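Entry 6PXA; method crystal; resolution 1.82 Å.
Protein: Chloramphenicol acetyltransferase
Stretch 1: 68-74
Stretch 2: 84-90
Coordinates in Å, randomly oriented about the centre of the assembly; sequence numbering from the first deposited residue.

Stretch 1 68-74: VDKLRIG
Stretch 2 84-90: TFMMAGN

Two segments of one chain of chloramphenicol acetyltransferase run in nearly opposite directions, 158° apart end to end, and bury 301 Å² between them. Residues 71-73 and 84-86 are strands, but no hydrogen bond joins the two stretches directly; side-chain packing, partly against main-chain atoms, and one bridging water make the contact. Asp-69 and Ala-88 set the register, with CA atoms 6.4 Å apart.

Met-87 covers the most surface. Its backbone is extended (phi/psi -107/-171), its CA-to-CB bond points toward the opposing stretch, and its chi angles of -58°, -52° and -73° (m, m, m) fold the flexible thioether chain so that its terminal methyl reaches the backbone there. Met-87 CE lies 3.4 Å from Lys-70 O, 3.6 Å from Asp-69 O and 3.8 Å from Leu-71 CB. An unbranched, apolar side chain suits this place, though Asp-69 O is left buried without a polar partner.

The CA-to-CB bond of Leu-71 (-111/116; chi1 166°, t; chi2 64°, p) also points toward the other stretch. Leu-71 CB meets Met-87 CE, while Leu-71 CD1 stands 3.9 Å from Phe-85 CD1, so the base of the side chain packs on Met-87 and its branched end on Phe-85. Phe-85 (-106/114; chi1 -59°, m; chi2 -85°) supplies a broad ring that Leu-71 approaches obliquely. Ile-73 (-122/137; chi1 -66°, m; chi2 166°, t) does likewise, more loosely, with CD1 4.3 Å from Phe-85 CZ. Between Leu-71 and Ile-73, Arg-72 (-119/125) makes no contact, as the alternation of a strand leads one to expect.

At the other end, Asp-69 (-63/136; chi1 -66°, m; chi2 -34°) works through water 1, which donates to Asp-69 OD2 at 2.9 Å and accepts from Gly-89 N at 2.8 Å. The chain turns through Ala-88 (69/26) to Gly-89 (53/-133), whose positive phi favours glycine.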

# COMPACT_ATOMS: atom_id res chain seq x y z
N VAL B 68 18.31 -4.03 -20.69
CA VAL B 68 17.69 -3.65 -19.41
C VAL B 68 17.31 -4.91 -18.64
O VAL B 68 17.29 -6.02 -19.19
CB VAL B 68 16.45 -2.76 -19.61
CG1 VAL B 68 16.83 -1.42 -20.25
CG2 VAL B 68 15.39 -3.48 -20.43
N ASP B 69 16.99 -4.73 -17.35
CA ASP B 69 16.49 -5.83 -16.54
C ASP B 69 15.16 -6.35 -17.09
O ASP B 69 14.27 -5.58 -17.48
CB ASP B 69 16.33 -5.39 -15.07
CG ASP B 69 17.67 -5.06 -14.41
OD1 ASP B 69 18.70 -5.70 -14.74
OD2 ASP B 69 17.73 -4.10 -13.60
N LYS B 70 15.03 -7.67 -17.16
CA LYS B 70 13.85 -8.29 -17.72
C LYS B 70 13.00 -8.88 -16.59
O LYS B 70 13.49 -9.17 -15.50
CB LYS B 70 14.23 -9.37 -18.74
CG LYS B 70 14.76 -8.80 -20.07
CD LYS B 70 15.28 -9.87 -21.01
CE LYS B 70 16.26 -9.22 -22.02
NZ LYS B 70 16.96 -10.20 -22.91
N LEU B 71 11.71 -9.04 -16.88
CA LEU B 71 10.75 -9.65 -15.95
C LEU B 71 10.35 -11.01 -16.53
O LEU B 71 9.74 -11.08 -17.60
CB LEU B 71 9.54 -8.74 -15.75
CG LEU B 71 8.35 -9.43 -15.07
CD1 LEU B 71 8.72 -9.85 -13.65
CD2 LEU B 71 7.09 -8.57 -15.09
N ARG B 72 10.68 -12.09 -15.82
CA ARG B 72 10.39 -13.43 -16.30
C ARG B 72 9.46 -14.12 -15.30
O ARG B 72 9.77 -14.20 -14.11
CB ARG B 72 11.67 -14.24 -16.50
CG ARG B 72 12.77 -13.51 -17.23
CD ARG B 72 13.87 -14.52 -17.62
NE ARG B 72 15.21 -14.13 -17.17
CZ ARG B 72 16.12 -14.99 -16.72
NH1 ARG B 72 17.32 -14.55 -16.33
NH2 ARG B 72 15.85 -16.29 -16.62
N ILE B 73 8.31 -14.59 -15.79
CA ILE B 73 7.29 -15.23 -14.96
C ILE B 73 7.05 -16.64 -15.50
O ILE B 73 7.02 -16.85 -16.72
CB ILE B 73 5.99 -14.40 -14.95
CG1 ILE B 73 6.23 -13.06 -14.24
CG2 ILE B 73 4.88 -15.17 -14.28
CD1 ILE B 73 5.12 -12.02 -14.46
N GLY B 74 6.95 -17.59 -14.58
CA GLY B 74 6.83 -18.99 -14.93
C GLY B 74 5.43 -19.36 -15.34
O GLY B 74 4.63 -18.52 -15.76
N THR B 84 2.55 -5.61 -7.98
CA THR B 84 3.42 -4.66 -8.67
C THR B 84 4.82 -5.22 -8.78
O THR B 84 5.40 -5.69 -7.78
CB THR B 84 3.44 -3.31 -7.94
OG1 THR B 84 2.12 -2.73 -7.97
CG2 THR B 84 4.39 -2.35 -8.64
N PHE B 85 5.36 -5.20 -10.00
CA PHE B 85 6.75 -5.53 -10.29
C PHE B 85 7.50 -4.24 -10.60
O PHE B 85 7.23 -3.56 -11.60
CB PHE B 85 6.85 -6.51 -11.45
CG PHE B 85 6.12 -7.80 -11.17
CD1 PHE B 85 6.74 -8.82 -10.47
CD2 PHE B 85 4.80 -7.96 -11.57
CE1 PHE B 85 6.06 -10.00 -10.20
CE2 PHE B 85 4.11 -9.13 -11.29
CZ PHE B 85 4.76 -10.16 -10.60
N MET B 86 8.43 -3.88 -9.74
CA MET B 86 9.20 -2.66 -9.95
C MET B 86 10.42 -2.97 -10.80
O MET B 86 11.27 -3.77 -10.39
CB MET B 86 9.61 -2.05 -8.61
CG MET B 86 8.37 -1.66 -7.75
SD MET B 86 7.44 -0.26 -8.32
CE MET B 86 8.49 1.06 -7.71
N MET B 87 10.51 -2.36 -11.98
CA MET B 87 11.63 -2.63 -12.86
C MET B 87 12.54 -1.40 -12.84
O MET B 87 12.36 -0.50 -12.02
CB MET B 87 11.13 -3.01 -14.24
CG MET B 87 10.19 -4.27 -14.25
SD MET B 87 10.89 -5.71 -13.40
CE MET B 87 12.15 -6.22 -14.59
N ALA B 88 13.54 -1.40 -13.74
CA ALA B 88 14.49 -0.30 -13.94
C ALA B 88 15.46 -0.11 -12.77
O ALA B 88 15.99 0.99 -12.58
CB ALA B 88 13.78 1.02 -14.24
N GLY B 89 15.73 -1.17 -12.01
CA GLY B 89 16.81 -1.11 -11.03
C GLY B 89 16.70 0.07 -10.09
O GLY B 89 15.63 0.36 -9.54
N ASN B 90 17.80 0.78 -9.90
CA ASN B 90 17.79 1.93 -9.00
C ASN B 90 17.22 3.18 -9.64
O ASN B 90 17.27 4.24 -9.01
CB ASN B 90 19.21 2.22 -8.49
CG ASN B 90 20.17 2.69 -9.60
OD1 ASN B 90 19.83 2.70 -10.79
ND2 ASN B 90 21.37 3.10 -9.20
O HOH W 1 15.00 -3.85 -12.57